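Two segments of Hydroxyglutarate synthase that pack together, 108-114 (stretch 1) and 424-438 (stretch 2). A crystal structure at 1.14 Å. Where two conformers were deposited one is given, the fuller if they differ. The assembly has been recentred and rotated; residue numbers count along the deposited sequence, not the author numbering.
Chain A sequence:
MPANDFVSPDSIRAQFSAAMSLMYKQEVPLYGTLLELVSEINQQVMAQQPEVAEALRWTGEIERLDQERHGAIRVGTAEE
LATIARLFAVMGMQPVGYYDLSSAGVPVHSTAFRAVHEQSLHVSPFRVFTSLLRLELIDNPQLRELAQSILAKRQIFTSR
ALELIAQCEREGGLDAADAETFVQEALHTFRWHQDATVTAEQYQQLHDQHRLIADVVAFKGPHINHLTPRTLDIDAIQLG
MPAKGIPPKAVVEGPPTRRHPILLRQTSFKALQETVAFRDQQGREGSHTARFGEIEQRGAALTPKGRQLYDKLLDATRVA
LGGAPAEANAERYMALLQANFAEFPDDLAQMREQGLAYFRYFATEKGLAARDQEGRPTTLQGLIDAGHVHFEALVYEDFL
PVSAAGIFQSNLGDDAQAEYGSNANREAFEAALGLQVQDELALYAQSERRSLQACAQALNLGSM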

# COMPACT_ATOMS: atom_id res chain seq x y z
N VAL A 108 7.82 -13.91 7.67
CA VAL A 108 7.14 -13.63 6.42
C VAL A 108 8.05 -12.86 5.47
O VAL A 108 9.00 -12.18 5.88
CB VAL A 108 5.81 -12.82 6.57
CG1 VAL A 108 4.76 -13.55 7.41
CG2 VAL A 108 6.09 -11.43 7.13
N HIS A 109 7.72 -12.94 4.17
CA HIS A 109 8.23 -11.99 3.17
C HIS A 109 7.08 -11.69 2.22
O HIS A 109 6.15 -12.50 2.09
CB HIS A 109 9.53 -12.44 2.49
CG HIS A 109 9.56 -13.80 1.92
ND1 HIS A 109 10.66 -14.21 1.21
CD2 HIS A 109 8.71 -14.85 1.96
CE1 HIS A 109 10.50 -15.48 0.86
NE2 HIS A 109 9.33 -15.89 1.31
N SER A 110 7.16 -10.53 1.56
CA SER A 110 5.95 -9.95 0.99
C SER A 110 6.24 -9.15 -0.27
O SER A 110 7.36 -8.71 -0.55
CB SER A 110 5.32 -8.98 2.00
OG SER A 110 5.27 -9.56 3.27
N THR A 111 5.15 -8.93 -1.02
CA THR A 111 5.12 -7.99 -2.14
C THR A 111 3.81 -7.24 -2.06
O THR A 111 2.95 -7.57 -1.25
CB THR A 111 5.24 -8.73 -3.48
OG1 THR A 111 5.44 -7.79 -4.55
CG2 THR A 111 4.05 -9.54 -3.82
N ALA A 112 3.63 -6.22 -2.90
CA ALA A 112 2.33 -5.58 -3.00
C ALA A 112 1.83 -5.68 -4.44
O ALA A 112 2.54 -5.33 -5.38
CB ALA A 112 2.35 -4.12 -2.58
N PHE A 113 0.60 -6.11 -4.59
CA PHE A 113 -0.03 -6.16 -5.90
C PHE A 113 -0.73 -4.82 -6.15
O PHE A 113 -1.53 -4.38 -5.30
CB PHE A 113 -1.02 -7.34 -5.99
CG PHE A 113 -0.33 -8.66 -5.93
CD1 PHE A 113 -0.18 -9.34 -4.72
CD2 PHE A 113 0.12 -9.28 -7.08
CE1 PHE A 113 0.43 -10.59 -4.69
CE2 PHE A 113 0.72 -10.50 -7.04
CZ PHE A 113 0.88 -11.16 -5.83
N ARG A 114 -0.45 -4.20 -7.29
CA ARG A 114 -1.00 -2.90 -7.61
C ARG A 114 -0.89 -2.68 -9.11
O ARG A 114 -0.11 -3.33 -9.80
CB ARG A 114 -0.33 -1.75 -6.85
CG ARG A 114 1.16 -1.58 -7.15
CD ARG A 114 1.64 -0.30 -6.52
NE ARG A 114 3.02 0.07 -6.76
CZ ARG A 114 3.43 0.87 -7.75
NH1 ARG A 114 2.63 1.25 -8.71
NH2 ARG A 114 4.68 1.33 -7.73
N ALA A 424 19.04 -14.64 -1.86
CA ALA A 424 18.39 -15.94 -1.76
C ALA A 424 16.92 -15.81 -1.38
O ALA A 424 16.07 -16.53 -1.91
CB ALA A 424 19.11 -16.83 -0.75
N ASN A 425 16.61 -14.93 -0.43
CA ASN A 425 15.22 -14.81 -0.00
C ASN A 425 14.34 -14.26 -1.12
O ASN A 425 13.25 -14.80 -1.37
CB ASN A 425 15.10 -14.00 1.29
CG ASN A 425 15.72 -14.75 2.50
OD1 ASN A 425 16.08 -15.92 2.40
ND2 ASN A 425 15.82 -14.07 3.62
N ARG A 426 14.78 -13.21 -1.82
CA ARG A 426 13.97 -12.69 -2.92
C ARG A 426 13.80 -13.75 -4.01
O ARG A 426 12.72 -13.89 -4.59
CB ARG A 426 14.59 -11.42 -3.49
CG ARG A 426 13.89 -10.91 -4.75
CD ARG A 426 14.63 -9.76 -5.40
NE ARG A 426 14.72 -8.60 -4.52
CZ ARG A 426 14.17 -7.41 -4.78
NH1 ARG A 426 13.48 -7.21 -5.89
NH2 ARG A 426 14.32 -6.43 -3.90
N GLU A 427 14.87 -14.49 -4.31
CA GLU A 427 14.76 -15.53 -5.32
C GLU A 427 13.77 -16.61 -4.91
O GLU A 427 13.00 -17.09 -5.74
CB GLU A 427 16.15 -16.13 -5.58
CG GLU A 427 17.11 -15.17 -6.26
CD GLU A 427 18.56 -15.66 -6.28
OE1 GLU A 427 18.84 -16.81 -5.87
OE2 GLU A 427 19.44 -14.89 -6.70
N ALA A 428 13.78 -17.00 -3.63
CA ALA A 428 12.80 -17.96 -3.13
C ALA A 428 11.40 -17.39 -3.24
O ALA A 428 10.46 -18.11 -3.61
CB ALA A 428 13.09 -18.33 -1.68
N PHE A 429 11.22 -16.10 -2.91
CA PHE A 429 9.91 -15.50 -3.02
C PHE A 429 9.43 -15.54 -4.47
O PHE A 429 8.28 -15.86 -4.74
CB PHE A 429 9.96 -14.06 -2.52
CG PHE A 429 8.60 -13.41 -2.44
CD1 PHE A 429 7.78 -13.61 -1.35
CD2 PHE A 429 8.13 -12.65 -3.49
CE1 PHE A 429 6.51 -13.05 -1.27
CE2 PHE A 429 6.86 -12.08 -3.43
CZ PHE A 429 6.06 -12.26 -2.31
N GLU A 430 10.31 -15.16 -5.41
CA GLU A 430 9.91 -15.10 -6.81
C GLU A 430 9.64 -16.49 -7.39
O GLU A 430 8.75 -16.64 -8.24
CB GLU A 430 10.95 -14.31 -7.63
CG GLU A 430 10.96 -12.85 -7.22
CD GLU A 430 11.99 -12.01 -7.96
OE1 GLU A 430 13.02 -12.54 -8.39
OE2 GLU A 430 11.73 -10.81 -8.12
N ALA A 431 10.35 -17.50 -6.92
CA ALA A 431 10.05 -18.85 -7.37
C ALA A 431 8.66 -19.27 -6.92
O ALA A 431 7.91 -19.90 -7.69
CB ALA A 431 11.12 -19.80 -6.83
N ALA A 432 8.29 -18.91 -5.69
CA ALA A 432 6.95 -19.22 -5.18
C ALA A 432 5.88 -18.43 -5.92
O ALA A 432 4.83 -18.96 -6.27
CB ALA A 432 6.91 -18.89 -3.69
N LEU A 433 6.17 -17.16 -6.21
CA LEU A 433 5.22 -16.27 -6.87
C LEU A 433 4.96 -16.67 -8.31
O LEU A 433 3.85 -16.47 -8.83
CB LEU A 433 5.84 -14.87 -6.84
CG LEU A 433 5.05 -13.71 -7.42
CD1 LEU A 433 3.75 -13.47 -6.71
CD2 LEU A 433 5.91 -12.44 -7.35
N GLY A 434 5.97 -17.20 -8.97
CA GLY A 434 5.81 -17.55 -10.36
C GLY A 434 6.21 -16.46 -11.32
O GLY A 434 6.03 -16.63 -12.53
N LEU A 435 6.70 -15.33 -10.82
CA LEU A 435 7.29 -14.30 -11.67
C LEU A 435 8.15 -13.40 -10.80
O LEU A 435 8.20 -13.54 -9.58
CB LEU A 435 6.23 -13.56 -12.47
CG LEU A 435 5.26 -12.77 -11.65
CD1 LEU A 435 4.78 -11.58 -12.47
CD2 LEU A 435 4.13 -13.65 -11.29
N GLN A 436 8.87 -12.48 -11.46
CA GLN A 436 9.70 -11.53 -10.74
C GLN A 436 8.86 -10.33 -10.29
O GLN A 436 7.90 -9.96 -10.96
CB GLN A 436 10.85 -11.05 -11.62
CG GLN A 436 11.88 -12.13 -11.78
CD GLN A 436 13.21 -11.61 -12.25
OE1 GLN A 436 14.21 -11.73 -11.55
NE2 GLN A 436 13.23 -11.02 -13.44
N VAL A 437 9.18 -9.80 -9.11
CA VAL A 437 8.51 -8.57 -8.66
C VAL A 437 9.02 -7.40 -9.50
O VAL A 437 10.17 -7.42 -9.99
CB VAL A 437 8.66 -8.31 -7.15
CG1 VAL A 437 8.20 -9.56 -6.39
CG2 VAL A 437 10.06 -7.91 -6.76
N GLN A 438 8.17 -6.44 -9.74
CA GLN A 438 8.55 -5.24 -10.47
C GLN A 438 9.33 -4.30 -9.55
O GLN A 438 9.11 -4.26 -8.34
CB GLN A 438 7.30 -4.52 -10.96
CG GLN A 438 6.59 -5.09 -12.13
CD GLN A 438 6.92 -4.26 -13.33
OE1 GLN A 438 8.10 -4.01 -13.60
NE2 GLN A 438 5.90 -3.77 -14.02

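The helix of stretch 2 packs against the strand of stretch 1 through a small, largely aromatic and apolar contact, centred on Phe429 and His109, with no hydrogen bond between the two segments. The helix, residues 424-433, crosses the strand, residues 108-114, at -63°, and the axes approach to 9.4 Å, a spacing that leaves room for side chains but keeps the backbones apart. Together the two stretches bury 330 Å².

Strand alternation determines which residues face the helix: the CA-to-CB bonds of His109 and Thr111 point toward it, whereas that of Ser110 points away. On the helix, Asn425, Phe429 and Leu433 recur every four residues and so present one side to the strand. Phe429 (chi1 t) directs its ring edge at the face of His109, with centroids 5.0 Å apart and planes at 73°, an arrangement that brings ring hydrogens to the imidazole pi cloud. Phe429 CB adds a CH-pi contact, 4.0 Å from the centroid of the His109 ring. The far end of the Phe429 ring lies along the strand backbone, where CE1 is 3.4 Å from His109 O, and CZ also meets the methyl CG2 of Thr111 at 3.7 Å. At the imidazole edge, His109 CE1 lies 3.6 Å from Asn425 O, a carbonyl already accepting the helical hydrogen bond from Phe429 N.

One turn beyond Phe429, Leu433 CD1 touches Phe113 CZ at 3.8 Å; the CB of Phe113 points sideways, but its long side chain brings the ring within reach. The helix then gives way at Gly434, whose positive phi would jam a CB against the preceding carbonyl. The chain returns to the strand at Val437, where CG1 packs 3.8 Å from Thr111 OG1. Glu430 helps hold this return, its OE2 accepting a 2.9 Å hydrogen bond from Val437 N.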